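Local structure of kelch domain-containing protein (Colletotrichum graminicola M1.001, 5C86) at residues Gly352-Gly355 / Lys359-His362; Gly295-Gln298 / Phe303-Thr306; Phe413-Val418 / Asn448-Tyr453; Arg430-Asp435 / Gly459-Phe464. The protein probably oxidises alcohols to aldehydes as a copper-dependent fungal enzyme of the galactose oxidase and glyoxal oxidase family (AA5). One frame throughout, in Å; residues are numbered along the deposited sequence.

Contact 1: residues Gly352-Gly355 / Lys359-His362; sequences GLCG and KENH
The amide oxygen OD1 of N361 receives two successive backbone N-H groups, and so one side chain ties together two parts of a loop on the kelch beta-propeller. The loop joins strands 346-350 and 364-369 of one four-stranded propeller sheet. The sounder of the two bonds runs from C354 N to N361 OD1, at 2.9 Å and 149° at the hydrogen; the donor lies in the carbonyl plane, on a lone pair. L353 N is 2.8 Å from N361 OD1, but its bond is bent and weak. With CG anti to the carbonyl carbon (chi1 -75°), N361 reaches across with both ends of its amide, and ND2 donates to G355 O at 2.9 Å. The buried amide thus has partners at each end, which should resist rotation. C354 also forms a disulfide with C358, a second tie within the loop. The fold brings this loop close to the copper site, which is empty in this apo form: G352 O is hydrogen-bonded to ND1 of the copper-binding H335. Backbone angles (phi 101°) call for glycine at 352, and the two segments press close there: G352 CA lies 3.3 Å from E360 O in a CA-H...O contact.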
loop_
_atom_site.group_PDB
_atom_site.type_symbol
_atom_site.label_atom_id
_atom_site.label_comp_id
_atom_site.label_asym_id
_atom_site.label_seq_id
_atom_site.Cartn_x
_atom_site.Cartn_y
_atom_site.Cartn_z
ATOM N N GLY A 352 9.222 14.648 -5.375
ATOM C CA GLY A 352 10.281 15.197 -6.244
ATOM C C GLY A 352 11.067 14.094 -6.905
ATOM O O GLY A 352 10.515 13.269 -7.657
ATOM N N LEU A 353 12.381 14.097 -6.671
ATOM C CA LEU A 353 13.340 13.288 -7.364
ATOM C C LEU A 353 13.474 13.872 -8.789
ATOM O O LEU A 353 13.070 13.275 -9.770
ATOM C CB LEU A 353 13.057 11.735 -7.421
ATOM C CG LEU A 353 14.294 10.869 -7.677
ATOM C CD1 LEU A 353 15.239 10.787 -6.465
ATOM C CD2 LEU A 353 13.971 9.462 -8.119
ATOM N N CYS A 354 14.049 15.052 -8.874
ATOM C CA CYS A 354 14.069 15.759 -10.142
ATOM C C CYS A 354 15.305 16.579 -10.375
ATOM O O CYS A 354 15.247 17.587 -11.084
ATOM C CB CYS A 354 12.831 16.616 -10.210
ATOM S SG CYS A 354 12.355 17.412 -8.667
ATOM N N GLY A 355 16.403 16.139 -9.796
ATOM C CA GLY A 355 17.772 16.626 -10.161
ATOM C C GLY A 355 18.544 17.141 -8.978
ATOM O O GLY A 355 18.026 17.391 -7.958
ATOM N N LYS A 359 14.540 22.280 -6.162
ATOM C CA LYS A 359 13.785 22.708 -5.040
ATOM C C LYS A 359 12.550 21.785 -4.781
ATOM O O LYS A 359 12.095 21.757 -3.664
ATOM C CB LYS A 359 13.386 24.164 -5.200
ATOM C CG LYS A 359 12.303 24.418 -6.248
ATOM C CD LYS A 359 12.023 25.915 -6.428
ATOM C CE LYS A 359 10.756 26.145 -7.274
ATOM N NZ LYS A 359 10.890 25.685 -8.713
ATOM N N GLU A 360 12.067 21.054 -5.786
ATOM C CA GLU A 360 10.959 20.099 -5.556
ATOM C C GLU A 360 11.410 18.821 -4.853
ATOM O O GLU A 360 10.539 18.013 -4.536
ATOM C CB GLU A 360 10.238 19.788 -6.876
ATOM C CG GLU A 360 9.411 20.986 -7.312
ATOM C CD GLU A 360 10.236 22.072 -8.008
ATOM O OE1 GLU A 360 11.240 21.698 -8.676
ATOM O OE2 GLU A 360 9.857 23.268 -7.899
ATOM N N ASN A 361 12.701 18.544 -4.660
ATOM C CA ASN A 361 13.121 17.359 -3.954
ATOM C C ASN A 361 12.850 17.521 -2.472
ATOM O O ASN A 361 13.239 18.522 -1.810
ATOM C CB ASN A 361 14.602 17.166 -4.044
ATOM C CG ASN A 361 15.052 16.680 -5.330
ATOM O OD1 ASN A 361 14.378 15.937 -6.092
ATOM N ND2 ASN A 361 16.322 16.999 -5.593
ATOM N N HIS A 362 12.111 16.548 -1.909
ATOM C CA HIS A 362 11.893 16.549 -0.468
ATOM C C HIS A 362 12.440 15.273 0.129
ATOM O O HIS A 362 11.883 14.160 -0.067
ATOM C CB HIS A 362 10.397 16.715 -0.234
ATOM C CG HIS A 362 9.849 17.955 -0.839
ATOM N ND1 HIS A 362 10.330 19.204 -0.497
ATOM C CD2 HIS A 362 8.916 18.160 -1.807
ATOM C CE1 HIS A 362 9.720 20.121 -1.222
ATOM N NE2 HIS A 362 8.844 19.520 -2.001
#

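Contact 2: residues Gly295-Gln298 / Phe303-Thr306; sequences GGMQ and FSDT
M297 lays its terminal methyl over the loop from S304 to T306, with CE 3.4 Å from T306 O. The two segments belong to one loop, which connects strands 291-294 and 313-316, the middle pair of a four-stranded sheet of the kelch propeller. A chi1 of 69° tucks CG of M297 in over its own backbone, and a bend at chi3 (-62°) turns the methyl toward the opposite segment. M297 CE meets oxygen more closely than carbon: it lies 3.5 Å from T306 OG1 and 4.0 Å from S304 CB. Nearer the backbone, M297 CB comes within 3.6 Å of T306 O, and the side chain of M297 runs alongside that of T306 with the same heading. The hydroxyls facing the methyl are themselves joined, S304 OG and T306 OG1 being 2.7 Å apart in a hydrogen bond that either could donate. Around the contact, S304 O accepts a hydrogen bond from N333 ND2, and M297 O one from S250 OG. The ring of the neighbouring F303 meets those of W39 and H335, the latter a copper ligand in the metal-bound enzyme. Between the two segments themselves the chemistry is that of a thioether methyl set against a polar rim: van der Waals contact supplies the join, while the hydroxyls find a partner in each other.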
loop_
_atom_site.group_PDB
_atom_site.type_symbol
_atom_site.label_atom_id
_atom_site.label_comp_id
_atom_site.label_asym_id
_atom_site.label_seq_id
_atom_site.Cartn_x
_atom_site.Cartn_y
_atom_site.Cartn_z
ATOM N N GLY A 295 -1.771 14.503 1.310
ATOM C CA GLY A 295 -1.038 15.076 0.177
ATOM C C GLY A 295 -1.869 15.181 -1.066
ATOM O O GLY A 295 -3.104 15.258 -1.049
ATOM N N GLY A 296 -1.158 15.132 -2.205
ATOM C CA GLY A 296 -1.789 15.352 -3.501
ATOM C C GLY A 296 -1.909 16.829 -3.863
ATOM O O GLY A 296 -1.746 17.711 -3.026
ATOM N N MET A 297 -2.222 17.053 -5.115
ATOM C CA MET A 297 -2.418 18.420 -5.661
ATOM C C MET A 297 -3.681 18.531 -6.429
ATOM O O MET A 297 -4.318 17.520 -6.775
ATOM C CB MET A 297 -1.200 18.755 -6.543
ATOM C CG MET A 297 -1.112 17.958 -7.830
ATOM S SD MET A 297 0.515 17.844 -8.614
ATOM C CE MET A 297 0.885 19.577 -8.989
ATOM N N GLN A 298 -4.044 19.770 -6.763
ATOM C CA GLN A 298 -5.247 20.040 -7.524
ATOM C C GLN A 298 -5.056 19.920 -8.995
ATOM O O GLN A 298 -5.568 19.009 -9.639
ATOM C CB GLN A 298 -5.770 21.450 -7.165
ATOM C CG GLN A 298 -6.040 21.577 -5.686
ATOM C CD GLN A 298 -6.656 22.901 -5.399
ATOM O OE1 GLN A 298 -6.004 23.898 -5.484
ATOM N NE2 GLN A 298 -7.920 22.902 -5.113
ATOM N N PHE A 303 6.496 16.513 -10.731
ATOM C CA PHE A 303 7.709 17.183 -10.226
ATOM C C PHE A 303 7.432 18.643 -9.904
ATOM O O PHE A 303 8.250 19.578 -10.216
ATOM C CB PHE A 303 8.848 17.058 -11.252
ATOM C CG PHE A 303 9.130 15.656 -11.633
ATOM C CD1 PHE A 303 9.745 14.762 -10.755
ATOM C CD2 PHE A 303 8.742 15.167 -12.844
ATOM C CE1 PHE A 303 9.967 13.447 -11.142
ATOM C CE2 PHE A 303 8.929 13.854 -13.197
ATOM C CZ PHE A 303 9.515 12.981 -12.348
ATOM N N SER A 304 6.279 18.880 -9.291
ATOM C CA SER A 304 5.751 20.168 -9.056
ATOM C C SER A 304 5.153 20.289 -7.671
ATOM O O SER A 304 4.322 19.433 -7.261
ATOM C CB SER A 304 4.651 20.486 -10.078
ATOM O OG SER A 304 4.196 21.794 -9.894
ATOM N N ASP A 305 5.527 21.351 -6.980
ATOM C CA ASP A 305 4.998 21.737 -5.684
ATOM C C ASP A 305 3.763 22.633 -5.762
ATOM O O ASP A 305 3.251 23.133 -4.737
ATOM C CB ASP A 305 6.093 22.374 -4.762
ATOM C CG ASP A 305 7.030 21.357 -4.186
ATOM O OD1 ASP A 305 6.778 20.150 -4.271
ATOM O OD2 ASP A 305 8.042 21.749 -3.608
ATOM N N THR A 306 3.208 22.792 -6.950
ATOM C CA THR A 306 2.091 23.706 -7.152
ATOM C C THR A 306 0.753 23.073 -6.702
ATOM O O THR A 306 0.656 21.826 -6.508
ATOM C CB THR A 306 1.991 24.118 -8.612
ATOM O OG1 THR A 306 1.821 22.943 -9.401
ATOM C CG2 THR A 306 3.284 24.908 -9.014
#

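Contact 3: residues Phe413-Val418 / Asn448-Tyr453; sequences FSMIRV and NVPNDY
The C-terminal early set domain, a beta-sandwich of the galactose oxidase family, is packed inside by side chains such as M415, which projects from strand 412-422 toward the loop that follows strand 444-448. The backbones stay well apart here, with CA of M415 and CA of V449 separated by 8.8 Å, and one long side chain spans the interval. A chi1 of 56° folds CG of M415 back over the strand's own backbone; the chain then runs extended through chi2 and bends at chi3, presenting sulfur and methyl to different neighbours. The sulfur SD passes the proline ring of P450 at its CD atom, 4.2 Å away, and the two side chains run antiparallel past one another. The join is wholly apolar and modest in area, and it gains from its surroundings: M415 also touches I432 and L434 of strand 431-438, Y461 of strand 459-466, and F478 and V480 of strand 476-481. M415 thus lies among side chains of three strands, while V449 and P450 of the loop lie against its end. At that end, the methyl CE faces the forked tip of V449, 4.2 Å from CG1 and 4.5 Å from CG2.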
loop_
_atom_site.group_PDB
_atom_site.type_symbol
_atom_site.label_atom_id
_atom_site.label_comp_id
_atom_site.label_asym_id
_atom_site.label_seq_id
_atom_site.Cartn_x
_atom_site.Cartn_y
_atom_site.Cartn_z
ATOM N N PHE A 413 -9.912 -6.237 17.870
ATOM C CA PHE A 413 -8.752 -6.658 17.208
ATOM C C PHE A 413 -8.847 -6.455 15.690
ATOM O O PHE A 413 -9.888 -6.428 15.079
ATOM C CB PHE A 413 -8.393 -8.133 17.484
ATOM C CG PHE A 413 -8.300 -8.472 18.894
ATOM C CD1 PHE A 413 -9.386 -8.861 19.623
ATOM C CD2 PHE A 413 -7.098 -8.342 19.531
ATOM C CE1 PHE A 413 -9.257 -9.091 21.001
ATOM C CE2 PHE A 413 -6.958 -8.564 20.920
ATOM C CZ PHE A 413 -8.039 -8.925 21.625
ATOM N N SER A 414 -7.668 -6.298 15.094
ATOM C CA SER A 414 -7.569 -6.295 13.626
ATOM C C SER A 414 -6.226 -6.751 13.170
ATOM O O SER A 414 -5.263 -6.747 13.932
ATOM C CB SER A 414 -7.865 -4.971 12.944
ATOM O OG SER A 414 -6.954 -4.012 13.349
ATOM N N MET A 415 -6.139 -7.254 11.951
ATOM C CA MET A 415 -4.870 -7.646 11.323
ATOM C C MET A 415 -4.719 -6.785 10.063
ATOM O O MET A 415 -5.631 -6.723 9.269
ATOM C CB MET A 415 -4.735 -9.142 11.056
ATOM C CG MET A 415 -5.816 -9.765 10.213
ATOM S SD MET A 415 -5.855 -11.588 10.235
ATOM C CE MET A 415 -4.629 -12.026 8.992
ATOM N N ILE A 416 -3.612 -6.117 9.944
ATOM C CA ILE A 416 -3.366 -5.240 8.773
ATOM C C ILE A 416 -2.185 -5.742 8.027
ATOM O O ILE A 416 -1.119 -5.952 8.630
ATOM C CB ILE A 416 -3.192 -3.773 9.180
ATOM C CG1 ILE A 416 -4.505 -3.216 9.784
ATOM C CG2 ILE A 416 -2.833 -2.913 7.963
ATOM C CD1 ILE A 416 -4.539 -1.747 9.998
ATOM N N ARG A 417 -2.342 -6.008 6.754
ATOM C CA ARG A 417 -1.272 -6.602 6.015
ATOM C C ARG A 417 -0.079 -5.663 5.808
ATOM O O ARG A 417 -0.273 -4.460 5.466
ATOM C CB ARG A 417 -1.787 -7.089 4.690
ATOM C CG ARG A 417 -0.896 -8.146 4.006
ATOM C CD ARG A 417 -1.614 -8.908 2.881
ATOM N NE ARG A 417 -0.751 -9.821 2.166
ATOM C CZ ARG A 417 0.219 -9.428 1.349
ATOM N NH1 ARG A 417 0.336 -8.194 0.999
ATOM N NH2 ARG A 417 1.051 -10.300 0.820
ATOM N N VAL A 418 1.132 -6.164 6.050
ATOM C CA VAL A 418 2.340 -5.349 5.901
ATOM C C VAL A 418 2.521 -4.984 4.444
ATOM O O VAL A 418 2.292 -5.790 3.534
ATOM C CB VAL A 418 3.554 -6.132 6.458
ATOM C CG1 VAL A 418 4.872 -5.491 6.174
ATOM C CG2 VAL A 418 3.375 -6.451 7.946
ATOM N N ASN A 448 -9.749 -16.026 15.062
ATOM C CA ASN A 448 -9.351 -16.930 13.999
ATOM C C ASN A 448 -9.047 -16.095 12.757
ATOM O O ASN A 448 -9.802 -15.198 12.359
ATOM C CB ASN A 448 -10.487 -17.886 13.605
ATOM C CG ASN A 448 -10.837 -18.918 14.620
ATOM O OD1 ASN A 448 -10.172 -19.133 15.662
ATOM N ND2 ASN A 448 -11.888 -19.648 14.277
ATOM N N VAL A 449 -8.016 -16.516 12.050
ATOM C CA VAL A 449 -7.718 -15.934 10.737
ATOM C C VAL A 449 -8.837 -16.313 9.757
ATOM O O VAL A 449 -9.238 -17.458 9.833
ATOM C CB VAL A 449 -6.400 -16.431 10.231
ATOM C CG1 VAL A 449 -6.141 -15.953 8.821
ATOM C CG2 VAL A 449 -5.293 -15.945 11.145
ATOM N N PRO A 450 -9.292 -15.420 8.879
ATOM C CA PRO A 450 -10.274 -15.793 7.907
ATOM C C PRO A 450 -9.886 -17.088 7.145
ATOM O O PRO A 450 -8.753 -17.346 6.845
ATOM C CB PRO A 450 -10.275 -14.621 6.942
ATOM C CG PRO A 450 -9.943 -13.436 7.848
ATOM C CD PRO A 450 -8.982 -13.973 8.813
ATOM N N ASN A 451 -10.937 -17.900 6.839
ATOM C CA ASN A 451 -10.638 -19.082 6.071
ATOM C C ASN A 451 -10.348 -18.919 4.616
ATOM O O ASN A 451 -9.725 -19.804 4.018
ATOM C CB ASN A 451 -11.835 -20.010 6.231
ATOM C CG ASN A 451 -11.645 -20.970 7.335
ATOM O OD1 ASN A 451 -10.720 -21.804 7.333
ATOM N ND2 ASN A 451 -12.561 -20.879 8.326
ATOM N N ASP A 452 -10.690 -17.814 4.007
ATOM C CA ASP A 452 -10.549 -17.647 2.587
ATOM C C ASP A 452 -9.250 -16.855 2.333
ATOM O O ASP A 452 -9.089 -15.701 2.810
ATOM C CB ASP A 452 -11.740 -16.827 2.069
ATOM C CG ASP A 452 -11.918 -16.948 0.571
ATOM O OD1 ASP A 452 -10.942 -16.839 -0.172
ATOM O OD2 ASP A 452 -13.095 -17.195 0.157
ATOM N N TYR A 453 -8.361 -17.454 1.555
ATOM C CA TYR A 453 -7.114 -16.808 1.196
ATOM C C TYR A 453 -7.304 -15.612 0.299
ATOM O O TYR A 453 -6.320 -14.867 0.158
ATOM C CB TYR A 453 -6.105 -17.769 0.561
ATOM C CG TYR A 453 -5.436 -18.674 1.548
ATOM C CD1 TYR A 453 -4.424 -18.281 2.377
ATOM C CD2 TYR A 453 -5.824 -20.029 1.644
ATOM C CE1 TYR A 453 -3.832 -19.124 3.283
ATOM C CE2 TYR A 453 -5.194 -20.860 2.534
ATOM C CZ TYR A 453 -4.216 -20.459 3.328
ATOM O OH TYR A 453 -3.619 -21.256 4.290
#

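Contact 4: residues Arg430-Asp435 / Gly459-Phe464; sequences RRIPLD and GYYMLF
Apolar contact comes first: in the early set beta-sandwich, where strands 431-438 and 459-466 lie either side of strand 412-422, the CD1 methyl of I432 rests 4.1 Å from CE2 of Y461. The two outer strands are not paired with each other; each is hydrogen-bonded to strand 412-422, and the side chains meet over that strand. CG1 of I432 is anti to the carbonyl carbon (chi1 -67°) and the chain continues extended through chi2 (165°), which sends CD1 toward the phenol end of the tyrosine, and the two side chains cross at about a right angle. The second kind of interaction is packing of a charged chain by its aliphatic part. R430 bends at chi3 and crosses Y461 obliquely, with guanidinium and ring planes 90° apart. The polar ends are satisfied by backbone carbonyls outside the pair: Y461 OH is hydrogen-bonded to I457 O, while R430 gives NH1 to V455 O and NH2 to S183 O. That last bond reaches strand 181-183 of the propeller, so R430 ties the two domains together. Carbon also borders the phenol oxygen: Y461 OH lies 4.2 Å from R430 CD and 4.2 Å from I432 CD1.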
loop_
_atom_site.group_PDB
_atom_site.type_symbol
_atom_site.label_atom_id
_atom_site.label_comp_id
_atom_site.label_asym_id
_atom_site.label_seq_id
_atom_site.Cartn_x
_atom_site.Cartn_y
_atom_site.Cartn_z
ATOM N N ARG A 430 -4.218 -4.235 3.372
ATOM C CA ARG A 430 -5.616 -4.489 3.636
ATOM C C ARG A 430 -5.804 -4.721 5.084
ATOM O O ARG A 430 -4.904 -5.171 5.799
ATOM C CB ARG A 430 -6.090 -5.712 2.822
ATOM C CG ARG A 430 -5.381 -7.009 3.115
ATOM C CD ARG A 430 -5.995 -8.203 2.396
ATOM N NE ARG A 430 -5.899 -8.003 0.945
ATOM C CZ ARG A 430 -6.728 -8.523 0.014
ATOM N NH1 ARG A 430 -7.688 -9.436 0.352
ATOM N NH2 ARG A 430 -6.530 -8.187 -1.244
ATOM N N ARG A 431 -7.000 -4.463 5.550
ATOM C CA ARG A 431 -7.370 -4.677 6.940
ATOM C C ARG A 431 -8.487 -5.738 7.067
ATOM O O ARG A 431 -9.458 -5.705 6.314
ATOM C CB ARG A 431 -7.929 -3.421 7.546
ATOM C CG ARG A 431 -8.594 -3.582 8.903
ATOM C CD ARG A 431 -8.970 -2.220 9.499
ATOM N NE ARG A 431 -9.837 -2.328 10.705
ATOM C CZ ARG A 431 -11.128 -2.565 10.676
ATOM N NH1 ARG A 431 -11.787 -2.662 9.529
ATOM N NH2 ARG A 431 -11.787 -2.620 11.801
ATOM N N ILE A 432 -8.306 -6.617 8.013
ATOM C CA ILE A 432 -9.243 -7.642 8.441
ATOM C C ILE A 432 -9.600 -7.378 9.897
ATOM O O ILE A 432 -8.766 -7.532 10.771
ATOM C CB ILE A 432 -8.606 -9.013 8.247
ATOM C CG1 ILE A 432 -8.432 -9.259 6.724
ATOM C CG2 ILE A 432 -9.399 -10.133 8.997
ATOM C CD1 ILE A 432 -7.475 -10.418 6.465
ATOM N N PRO A 433 -10.843 -7.017 10.192
ATOM C CA PRO A 433 -11.251 -6.960 11.609
ATOM C C PRO A 433 -11.388 -8.341 12.148
ATOM O O PRO A 433 -11.649 -9.288 11.401
ATOM C CB PRO A 433 -12.610 -6.284 11.570
ATOM C CG PRO A 433 -13.131 -6.584 10.245
ATOM C CD PRO A 433 -11.971 -6.775 9.300
ATOM N N LEU A 434 -11.126 -8.501 13.447
ATOM C CA LEU A 434 -11.191 -9.822 14.074
ATOM C C LEU A 434 -11.935 -9.747 15.390
ATOM O O LEU A 434 -11.602 -8.968 16.202
ATOM C CB LEU A 434 -9.804 -10.358 14.372
ATOM C CG LEU A 434 -8.826 -10.528 13.192
ATOM C CD1 LEU A 434 -7.434 -10.693 13.723
ATOM C CD2 LEU A 434 -9.148 -11.772 12.431
ATOM N N ASP A 435 -12.917 -10.623 15.575
ATOM C CA ASP A 435 -13.640 -10.681 16.865
ATOM C C ASP A 435 -12.918 -11.680 17.769
ATOM O O ASP A 435 -12.644 -12.778 17.320
ATOM C CB ASP A 435 -15.022 -11.288 16.599
ATOM C CG ASP A 435 -15.953 -10.443 15.735
ATOM O OD1 ASP A 435 -15.878 -9.213 15.849
ATOM O OD2 ASP A 435 -16.851 -11.058 15.028
ATOM N N GLY A 459 1.033 -13.953 3.774
ATOM C CA GLY A 459 2.078 -13.022 4.077
ATOM C C GLY A 459 1.995 -12.467 5.477
ATOM O O GLY A 459 1.183 -12.882 6.296
ATOM N N TYR A 460 2.811 -11.477 5.741
ATOM C CA TYR A 460 2.913 -10.857 7.022
ATOM C C TYR A 460 1.827 -9.818 7.273
ATOM O O TYR A 460 1.442 -9.038 6.384
ATOM C CB TYR A 460 4.252 -10.204 7.284
ATOM C CG TYR A 460 5.326 -11.122 7.844
ATOM C CD1 TYR A 460 6.068 -11.933 7.011
ATOM C CD2 TYR A 460 5.414 -11.308 9.172
ATOM C CE1 TYR A 460 7.016 -12.790 7.516
ATOM C CE2 TYR A 460 6.333 -12.161 9.702
ATOM C CZ TYR A 460 7.120 -12.888 8.866
ATOM O OH TYR A 460 8.080 -13.723 9.464
ATOM N N TYR A 461 1.351 -9.817 8.540
ATOM C CA TYR A 461 0.363 -8.904 9.048
ATOM C C TYR A 461 0.825 -8.373 10.372
ATOM O O TYR A 461 1.622 -8.982 11.088
ATOM C CB TYR A 461 -0.951 -9.632 9.341
ATOM C CG TYR A 461 -1.702 -10.012 8.047
ATOM C CD1 TYR A 461 -1.309 -11.087 7.331
ATOM C CD2 TYR A 461 -2.787 -9.322 7.647
ATOM C CE1 TYR A 461 -1.989 -11.401 6.139
ATOM C CE2 TYR A 461 -3.485 -9.606 6.479
ATOM C CZ TYR A 461 -3.097 -10.707 5.722
ATOM O OH TYR A 461 -3.790 -11.011 4.552
ATOM N N MET A 462 0.332 -7.177 10.674
ATOM C CA MET A 462 0.401 -6.569 11.998
ATOM C C MET A 462 -0.894 -6.878 12.747
ATOM O O MET A 462 -1.963 -6.533 12.252
ATOM C CB MET A 462 0.548 -5.114 11.858
ATOM C CG MET A 462 1.928 -4.720 11.342
ATOM S SD MET A 462 2.087 -2.929 11.006
ATOM C CE MET A 462 1.205 -2.769 9.464
ATOM N N LEU A 463 -0.799 -7.485 13.939
ATOM C CA LEU A 463 -1.962 -7.719 14.792
ATOM C C LEU A 463 -2.015 -6.544 15.750
ATOM O O LEU A 463 -1.042 -6.241 16.422
ATOM C CB LEU A 463 -1.850 -9.062 15.534
ATOM C CG LEU A 463 -3.143 -9.799 15.796
ATOM C CD1 LEU A 463 -2.969 -11.321 16.006
ATOM C CD2 LEU A 463 -3.794 -9.075 17.005
ATOM N N PHE A 464 -3.119 -5.819 15.708
ATOM C CA PHE A 464 -3.478 -4.770 16.654
ATOM C C PHE A 464 -4.610 -5.143 17.566
ATOM O O PHE A 464 -5.594 -5.763 17.138
ATOM C CB PHE A 464 -3.870 -3.529 15.886
ATOM C CG PHE A 464 -2.743 -2.849 15.107
ATOM C CD1 PHE A 464 -1.920 -1.942 15.778
ATOM C CD2 PHE A 464 -2.501 -3.055 13.751
ATOM C CE1 PHE A 464 -0.891 -1.279 15.139
ATOM C CE2 PHE A 464 -1.509 -2.368 13.071
ATOM C CZ PHE A 464 -0.729 -1.449 13.793
#

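In the fold
The four contacts fall into two clusters at opposite sides of the chain's centre. Contact 2 comes first along the chain, then contact 1; both occupy loops of the kelch propeller, their centres 12 Å apart, and they are probably joined by a hydrogen bond from H362 NE2 to D305 OD2, 2.9 Å long. Contacts 3 and 4 follow in the early set domain, where their segments alternate along the sequence and their centres lie 4 Å apart, with strand 412-422 flanked by strands 431-438 and 459-466. Between clusters the centres are 32 to 38 Å apart. One pair lies in propeller loops near the copper site, and the other belongs to the interior of a domain away from it.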